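Local coordinates for salicylate 5-hydroxylase, large oxygenase component (Ralstonia sp., PDB 7C8Z), which hydroxylates salicylate at the 5-position to give gentisate, serving as the iron- and [2Fe-2S]-containing oxygenase component of a multicomponent enzyme system in naphthalene degradation, at residues N66-V71 with K175-A180; V105-C110 with A187-D192. All coordinates share one frame; numbering follows the deposited sequence.

Contact 1 (N66-V71 with K175-A180)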
ATOM      1  N   ASN A  66      17.666 -29.945   4.837  1.00 49.90           N
ATOM      2  CA  ASN A  66      18.587 -30.244   5.933  1.00 53.82           C
ATOM      3  C   ASN A  66      18.184 -29.586   7.247  1.00 59.38           C
ATOM      4  O   ASN A  66      19.012 -29.459   8.155  1.00 66.43           O
ATOM      5  CB  ASN A  66      20.025 -29.844   5.577  1.00 50.18           C
ATOM      6  CG  ASN A  66      20.604 -30.687   4.459  1.00 61.39           C
ATOM      7  OD1 ASN A  66      20.911 -30.178   3.381  1.00 61.71           O
ATOM      8  ND2 ASN A  66      20.757 -31.987   4.710  1.00 50.36           N
ATOM      9  N   HIS A  67      16.926 -29.175   7.389  1.00 48.48           N
ATOM     10  CA  HIS A  67      16.511 -28.499   8.609  1.00 52.74           C
ATOM     11  C   HIS A  67      15.077 -28.863   8.943  1.00 48.50           C
ATOM     12  O   HIS A  67      14.235 -28.981   8.051  1.00 39.40           O
ATOM     13  CB  HIS A  67      16.636 -26.978   8.477  1.00 53.11           C
ATOM     14  CG  HIS A  67      18.047 -26.499   8.392  1.00 45.12           C
ATOM     15  ND1 HIS A  67      18.716 -26.368   7.194  1.00 44.01           N
ATOM     16  CD2 HIS A  67      18.924 -26.133   9.356  1.00 47.19           C
ATOM     17  CE1 HIS A  67      19.943 -25.938   7.424  1.00 46.98           C
ATOM     18  NE2 HIS A  67      20.094 -25.785   8.728  1.00 47.67           N
ATOM     19  N   TRP A  68      14.812 -29.028  10.235  1.00 53.04           N
ATOM     20  CA  TRP A  68      13.452 -29.109  10.740  1.00 54.07           C
ATOM     21  C   TRP A  68      12.975 -27.695  11.019  1.00 51.50           C
ATOM     22  O   TRP A  68      13.666 -26.924  11.692  1.00 73.93           O
ATOM     23  CB  TRP A  68      13.376 -29.945  12.017  1.00 44.35           C
ATOM     24  CG  TRP A  68      13.732 -31.382  11.852  1.00 42.85           C
ATOM     25  CD1 TRP A  68      14.928 -31.961  12.140  1.00 54.17           C
ATOM     26  CD2 TRP A  68      12.877 -32.433  11.386  1.00 42.81           C
ATOM     27  NE1 TRP A  68      14.876 -33.308  11.875  1.00 59.19           N
ATOM     28  CE2 TRP A  68      13.627 -33.622  11.411  1.00 39.06           C
ATOM     29  CE3 TRP A  68      11.550 -32.481  10.947  1.00 50.65           C
ATOM     30  CZ2 TRP A  68      13.098 -34.847  11.016  1.00 40.77           C
ATOM     31  CZ3 TRP A  68      11.025 -33.697  10.556  1.00 42.34           C
ATOM     32  CH2 TRP A  68      11.799 -34.865  10.591  1.00 52.98           C
ATOM     33  N   CYS A  69      11.800 -27.358  10.511  1.00 39.28           N
ATOM     34  CA  CYS A  69      11.223 -26.043  10.727  1.00 35.63           C
ATOM     35  C   CYS A  69       9.914 -26.201  11.483  1.00 38.78           C
ATOM     36  O   CYS A  69       9.181 -27.177  11.285  1.00 39.39           O
ATOM     37  CB  CYS A  69      10.994 -25.309   9.406  1.00 41.74           C
ATOM     38  SG  CYS A  69      12.523 -24.934   8.517  1.00 44.50           S
ATOM     39  N   TYR A  70       9.645 -25.251  12.367  1.00 36.34           N
ATOM     40  CA  TYR A  70       8.498 -25.331  13.259  1.00 29.69           C
ATOM     41  C   TYR A  70       7.199 -25.196  12.473  1.00 45.11           C
ATOM     42  O   TYR A  70       7.083 -24.356  11.574  1.00 44.44           O
ATOM     43  CB  TYR A  70       8.601 -24.228  14.316  1.00 26.75           C
ATOM     44  CG  TYR A  70       7.430 -24.109  15.261  1.00 41.84           C
ATOM     45  CD1 TYR A  70       7.361 -24.885  16.409  1.00 43.40           C
ATOM     46  CD2 TYR A  70       6.409 -23.196  15.025  1.00 47.55           C
ATOM     47  CE1 TYR A  70       6.301 -24.769  17.283  1.00 51.19           C
ATOM     48  CE2 TYR A  70       5.343 -23.078  15.893  1.00 39.13           C
ATOM     49  CZ  TYR A  70       5.297 -23.866  17.023  1.00 42.08           C
ATOM     50  OH  TYR A  70       4.248 -23.761  17.904  1.00 44.59           O
ATOM     51  N   VAL A  71       6.229 -26.051  12.790  1.00 42.42           N
ATOM     52  CA  VAL A  71       4.900 -25.937  12.205  1.00 34.31           C
ATOM     53  C   VAL A  71       3.789 -25.842  13.243  1.00 36.13           C
ATOM     54  O   VAL A  71       2.671 -25.432  12.887  1.00 37.18           O
ATOM     55  CB  VAL A  71       4.608 -27.089  11.219  1.00 43.03           C
ATOM     56  CG1 VAL A  71       5.596 -27.066  10.060  1.00 45.45           C
ATOM     57  CG2 VAL A  71       4.629 -28.427  11.924  1.00 44.47           C
ATOM     58  N   LYS A 175       4.384 -34.351   0.256  1.00 36.17           N
ATOM     59  CA  LYS A 175       4.375 -34.709   1.665  1.00 37.38           C
ATOM     60  C   LYS A 175       5.699 -34.334   2.314  1.00 43.62           C
ATOM     61  O   LYS A 175       6.765 -34.475   1.708  1.00 44.41           O
ATOM     62  CB  LYS A 175       4.135 -36.207   1.852  1.00 37.30           C
ATOM     63  CG  LYS A 175       2.963 -36.773   1.085  1.00 43.99           C
ATOM     64  CD  LYS A 175       2.938 -38.277   1.228  1.00 49.39           C
ATOM     65  CE  LYS A 175       1.930 -38.914   0.303  1.00 58.71           C
ATOM     66  NZ  LYS A 175       1.791 -40.369   0.599  1.00 65.23           N
ATOM     67  N   LEU A 176       5.622 -33.895   3.566  1.00 44.74           N
ATOM     68  CA  LEU A 176       6.784 -33.518   4.352  1.00 43.90           C
ATOM     69  C   LEU A 176       6.952 -34.510   5.493  1.00 44.66           C
ATOM     70  O   LEU A 176       5.978 -35.092   5.977  1.00 57.38           O
ATOM     71  CB  LEU A 176       6.641 -32.101   4.915  1.00 40.92           C
ATOM     72  CG  LEU A 176       6.839 -30.943   3.939  1.00 53.12           C
ATOM     73  CD1 LEU A 176       5.587 -30.726   3.097  1.00 39.84           C
ATOM     74  CD2 LEU A 176       7.214 -29.667   4.693  1.00 40.46           C
ATOM     75  N   LYS A 177       8.194 -34.709   5.919  1.00 45.62           N
ATOM     76  CA  LYS A 177       8.438 -35.540   7.085  1.00 40.86           C
ATOM     77  C   LYS A 177       8.142 -34.737   8.341  1.00 52.23           C
ATOM     78  O   LYS A 177       8.368 -33.524   8.384  1.00 61.61           O
ATOM     79  CB  LYS A 177       9.877 -36.059   7.100  1.00 44.57           C
ATOM     80  CG  LYS A 177      10.148 -37.063   8.215  1.00 65.10           C
ATOM     81  CD  LYS A 177      11.019 -38.225   7.756  1.00 65.89           C
ATOM     82  CE  LYS A 177      12.494 -37.877   7.821  1.00 59.84           C
ATOM     83  NZ  LYS A 177      13.151 -38.499   8.999  1.00 63.06           N
ATOM     84  N   VAL A 178       7.605 -35.412   9.355  1.00 55.54           N
ATOM     85  CA  VAL A 178       7.068 -34.764  10.545  1.00 55.64           C
ATOM     86  C   VAL A 178       7.794 -35.303  11.770  1.00 56.35           C
ATOM     87  O   VAL A 178       8.024 -36.512  11.884  1.00 70.67           O
ATOM     88  CB  VAL A 178       5.546 -34.987  10.667  1.00 45.07           C
ATOM     89  CG1 VAL A 178       4.992 -34.239  11.863  1.00 38.40           C
ATOM     90  CG2 VAL A 178       4.845 -34.546   9.393  1.00 44.78           C
ATOM     91  N   ALA A 179       8.162 -34.405  12.684  1.00 52.96           N
ATOM     92  CA  ALA A 179       8.781 -34.780  13.951  1.00 46.17           C
ATOM     93  C   ALA A 179       8.025 -34.081  15.073  1.00 44.50           C
ATOM     94  O   ALA A 179       8.049 -32.850  15.172  1.00 53.03           O
ATOM     95  CB  ALA A 179      10.263 -34.408  13.979  1.00 38.02           C
ATOM     96  N   ALA A 180       7.340 -34.858  15.901  1.00 37.11           N
ATOM     97  CA  ALA A 180       6.619 -34.338  17.051  1.00 45.22           C
ATOM     98  C   ALA A 180       7.266 -34.837  18.336  1.00 45.82           C
ATOM     99  O   ALA A 180       7.649 -36.006  18.436  1.00 52.69           O
ATOM    100  CB  ALA A 180       5.142 -34.739  17.009  1.00 50.55           C
TER

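Contact 2 (V105-C110 with A187-D192). With FES (Fe2/s2 (inorganic) cluster), chain I.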
ATOM      1  N   VAL A 105       1.863 -33.506   7.581  1.00 36.00           N
ATOM      2  CA  VAL A 105       2.139 -32.161   7.092  1.00 30.44           C
ATOM      3  C   VAL A 105       2.312 -32.240   5.584  1.00 39.02           C
ATOM      4  O   VAL A 105       3.212 -32.931   5.093  1.00 48.45           O
ATOM      5  CB  VAL A 105       3.379 -31.540   7.750  1.00 41.10           C
ATOM      6  CG1 VAL A 105       3.801 -30.286   6.992  1.00 38.43           C
ATOM      7  CG2 VAL A 105       3.087 -31.214   9.201  1.00 41.84           C
ATOM      8  N   VAL A 106       1.448 -31.539   4.852  1.00 45.56           N
ATOM      9  CA  VAL A 106       1.460 -31.576   3.396  1.00 35.49           C
ATOM     10  C   VAL A 106       1.598 -30.157   2.862  1.00 41.10           C
ATOM     11  O   VAL A 106       1.280 -29.178   3.536  1.00 48.51           O
ATOM     12  CB  VAL A 106       0.198 -32.248   2.824  1.00 32.99           C
ATOM     13  CG1 VAL A 106       0.051 -33.655   3.385  1.00 27.07           C
ATOM     14  CG2 VAL A 106      -1.034 -31.398   3.131  1.00 25.09           C
ATOM     15  N   GLU A 107       2.072 -30.053   1.627  1.00 31.67           N
ATOM     16  CA  GLU A 107       2.219 -28.750   1.001  1.00 30.87           C
ATOM     17  C   GLU A 107       0.873 -28.256   0.480  1.00 33.84           C
ATOM     18  O   GLU A 107       0.123 -29.006  -0.148  1.00 31.46           O
ATOM     19  CB  GLU A 107       3.240 -28.815  -0.134  1.00 29.49           C
ATOM     20  CG  GLU A 107       3.464 -27.484  -0.828  1.00 34.92           C
ATOM     21  CD  GLU A 107       4.803 -27.402  -1.524  1.00 37.63           C
ATOM     22  OE1 GLU A 107       5.249 -26.274  -1.815  1.00 39.92           O
ATOM     23  OE2 GLU A 107       5.406 -28.464  -1.784  1.00 49.92           O
ATOM     24  N   ASN A 108       0.575 -26.982   0.744  1.00 46.36           N
ATOM     25  CA  ASN A 108      -0.696 -26.369   0.369  1.00 39.53           C
ATOM     26  C   ASN A 108      -0.687 -25.944  -1.093  1.00 39.29           C
ATOM     27  O   ASN A 108      -0.998 -24.792  -1.412  1.00 33.92           O
ATOM     28  CB  ASN A 108      -0.985 -25.159   1.270  1.00 50.25           C
ATOM     29  CG  ASN A 108      -2.409 -24.629   1.123  1.00 42.79           C
ATOM     30  OD1 ASN A 108      -3.264 -25.257   0.502  1.00 54.33           O
ATOM     31  ND2 ASN A 108      -2.660 -23.461   1.694  1.00 35.95           N
ATOM     32  N   VAL A 109      -0.328 -26.863  -1.987  1.00 37.69           N
ATOM     33  CA  VAL A 109      -0.299 -26.609  -3.424  1.00 37.22           C
ATOM     34  C   VAL A 109      -0.925 -27.800  -4.131  1.00 38.07           C
ATOM     35  O   VAL A 109      -0.566 -28.947  -3.850  1.00 54.67           O
ATOM     36  CB  VAL A 109       1.135 -26.378  -3.942  1.00 42.11           C
ATOM     37  CG1 VAL A 109       1.134 -26.207  -5.452  1.00 31.38           C
ATOM     38  CG2 VAL A 109       1.756 -25.170  -3.268  1.00 34.12           C
ATOM     39  N   CYS A 110      -1.848 -27.535  -5.049  1.00 31.42           N
ATOM     40  CA  CYS A 110      -2.528 -28.633  -5.708  1.00 33.09           C
ATOM     41  C   CYS A 110      -1.660 -29.248  -6.800  1.00 46.72           C
ATOM     42  O   CYS A 110      -0.750 -28.619  -7.344  1.00 60.93           O
ATOM     43  CB  CYS A 110      -3.844 -28.183  -6.322  1.00 38.92           C
ATOM     44  SG  CYS A 110      -4.552 -29.517  -7.309  1.00 53.17           S
ATOM     45  N   ALA A 187       8.576 -29.942  10.974  1.00 41.37           N
ATOM     46  CA  ALA A 187       8.433 -30.659   9.717  1.00 45.76           C
ATOM     47  C   ALA A 187       9.609 -30.305   8.822  1.00 44.49           C
ATOM     48  O   ALA A 187      10.382 -29.385   9.107  1.00 50.22           O
ATOM     49  CB  ALA A 187       7.099 -30.336   9.032  1.00 47.90           C
ATOM     50  N   SER A 188       9.735 -31.048   7.727  1.00 35.53           N
ATOM     51  CA  SER A 188      10.834 -30.811   6.806  1.00 38.96           C
ATOM     52  C   SER A 188      10.476 -31.338   5.427  1.00 48.49           C
ATOM     53  O   SER A 188       9.941 -32.444   5.297  1.00 50.47           O
ATOM     54  CB  SER A 188      12.118 -31.483   7.312  1.00 46.35           C
ATOM     55  OG  SER A 188      13.161 -31.400   6.357  1.00 45.76           O
ATOM     56  N   PHE A 189      10.781 -30.536   4.404  1.00 45.30           N
ATOM     57  CA  PHE A 189      10.651 -31.019   3.035  1.00 52.19           C
ATOM     58  C   PHE A 189      11.693 -32.087   2.750  1.00 60.58           C
ATOM     59  O   PHE A 189      11.399 -33.101   2.106  1.00 77.08           O
ATOM     60  CB  PHE A 189      10.801 -29.864   2.041  1.00 37.42           C
ATOM     61  CG  PHE A 189       9.610 -28.954   1.973  1.00 39.15           C
ATOM     62  CD1 PHE A 189       8.490 -29.313   1.243  1.00 41.17           C
ATOM     63  CD2 PHE A 189       9.620 -27.727   2.619  1.00 37.40           C
ATOM     64  CE1 PHE A 189       7.400 -28.477   1.165  1.00 37.60           C
ATOM     65  CE2 PHE A 189       8.529 -26.884   2.550  1.00 48.90           C
ATOM     66  CZ  PHE A 189       7.415 -27.261   1.822  1.00 55.17           C
ATOM     67  N   ASP A 190      12.913 -31.873   3.230  1.00 55.24           N
ATOM     68  CA  ASP A 190      13.980 -32.848   3.081  1.00 57.19           C
ATOM     69  C   ASP A 190      13.652 -34.090   3.896  1.00 71.63           C
ATOM     70  O   ASP A 190      13.544 -34.025   5.125  1.00 74.40           O
ATOM     71  CB  ASP A 190      15.302 -32.238   3.540  1.00 60.75           C
ATOM     72  CG  ASP A 190      16.499 -33.064   3.137  1.00 60.29           C
ATOM     73  OD1 ASP A 190      16.313 -34.144   2.536  1.00 63.35           O
ATOM     74  OD2 ASP A 190      17.631 -32.631   3.431  1.00 68.06           O
ATOM     75  N   HIS A 191      13.489 -35.219   3.212  1.00 60.45           N
ATOM     76  CA  HIS A 191      13.197 -36.475   3.885  1.00 56.58           C
ATOM     77  C   HIS A 191      14.455 -37.217   4.306  1.00 57.55           C
ATOM     78  O   HIS A 191      14.365 -38.161   5.097  1.00 67.22           O
ATOM     79  CB  HIS A 191      12.324 -37.356   2.998  1.00 61.02           C
ATOM     80  CG  HIS A 191      10.882 -36.966   3.021  1.00 63.36           C
ATOM     81  ND1 HIS A 191       9.988 -37.474   3.939  1.00 67.03           N
ATOM     82  CD2 HIS A 191      10.182 -36.093   2.258  1.00 55.78           C
ATOM     83  CE1 HIS A 191       8.796 -36.944   3.729  1.00 64.61           C
ATOM     84  NE2 HIS A 191       8.887 -36.102   2.716  1.00 58.83           N
ATOM     85  N   ASP A 192      15.618 -36.821   3.784  1.00 54.69           N
ATOM     86  CA  ASP A 192      16.902 -37.334   4.243  1.00 67.46           C
ATOM     87  C   ASP A 192      17.522 -36.432   5.302  1.00 71.59           C
ATOM     88  O   ASP A 192      18.751 -36.327   5.395  1.00 82.30           O
ATOM     89  CB  ASP A 192      17.854 -37.510   3.059  1.00 65.06           C
ATOM     90  CG  ASP A 192      17.216 -38.263   1.906  1.00 79.64           C
ATOM     91  OD1 ASP A 192      16.664 -39.361   2.142  1.00 77.22           O
ATOM     92  OD2 ASP A 192      17.262 -37.757   0.763  1.00 79.29           O
TER
HETATM   93 FE1  FES I 501      -7.523 -27.954 -10.897  1.00 37.90          FE
HETATM   94 FE2  FES I 501      -6.849 -28.254  -7.909  1.00 73.39          FE
HETATM   95  S1  FES I 501      -8.276 -29.213  -9.261  1.00 41.51           S
HETATM   96  S2  FES I 501      -6.109 -26.997  -9.523  1.00 39.40           S

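Contact 1 (N66-V71 with K175-A180)
W68, just before strand 69-73, reaches past strand 184-188 to strand 175-181, laying one face of its indole on the methyl of A179, with K177 alongside the outer edge of the six-membered ring. The strand it passes, 184-188, hydrogen-bonds C69 and V71 on one side and K177 and A179 on the other. The tight part lies under the benzo half of the indole. There the methyl of A179 sits 3.7 Å from the centroid of the six-membered ring of W68, only 16° off the normal, a CH-pi contact over one face. The methyl is not quite centred but lies toward the rim, with W68 CZ3 the ring atom nearest to A179 CB at 3.6 Å. Near the ring plane, at the edge, the backbone carbonyl O of K177 comes to 3.4 Å from W68 CZ3. The ring gets there because CG of W68 is anti to its own carbonyl carbon (chi1 -64°), which carries the indole toward strand 175-181. On the pyrrole half of the indole, NE1 donates to the backbone O of E194, and F199 meets the ring edge-to-face, which together probably help to fix the rotation of the indole.

The looser side belongs to K177, which is partly exposed. Its aliphatic CG touches W68 CH2 at 3.6 Å, but beyond it the chain bends at three successive torsions, and K177 NZ approaches no closer than 4.2 Å to W68 CZ2. The lysine thus borders the indole mainly with its methylene stem, while W68 itself is buried. The arrangement belongs to the antiparallel sheet of the Rieske domain, in which 69-73 is an outermost strand within this chain, followed by 184-188 and then 175-181.

Contact 2 (V105-C110 with A187-D192)
A187 opens the meeting by turning its methyl toward V105, whose two branches straddle it. V105 CG1 lies 3.9 Å from A187 CB, and CG2 is only slightly farther. With CG1 anti to the backbone N (chi1 167°) and CG2 anti to the carbonyl carbon, both branches face the alanine. S188 turns away from the first segment; its side chain touches W68 and its OG is hydrogen-bonded to the backbone O of H67. At F189 the strand has ended, yet the phenyl ring swings back toward the first segment and F189 CE1 comes to 3.6 Å from OE2 of E107. The two side chains cross at about a right angle, with carboxylate and ring planes 58° apart.

The charge of the carboxylate is met by other partners: OE2 forms salt bridges with R91 and with K403 of the second subunit, and OE1 accepts from Q402 of that subunit. R91 also makes a cation-pi contact with F189, so one arginine serves both acid and ring. Farther on, D190 OD1 accepts from the backbone N of D192 at 3.0 Å, an Asx turn.

The first segment runs on to C110, with C110 SG 2.7 Å from the iron FE2 of the cluster. The pairing bridges strands 103-107 and 184-188 across the intervening strand 175-181; strand 82-88 meets A187 and F189 through I88, and strand 91-97 meets V105 and F189.

In the fold
Both contacts lie in one antiparallel sheet, and in each a strand is skipped: contact 1 reaches over 184-188, contact 2 over 175-181, so each uses as its spacer a strand that takes part in the other. They are joined directly by the backbone pairing of C69 with A187 and by K175 O, which probably accepts from H191 NE2. Contact 1 is partly buried, an aromatic ring on a methyl with a partly exposed lysine alongside. Contact 2 is the more deeply buried, with F189 partly exposed, yet more polar at one end, where its acid faces a second copy of the protein. The touching residues of both lie away from the metal sites, but segment 105-110 runs on to the cluster ligand C110.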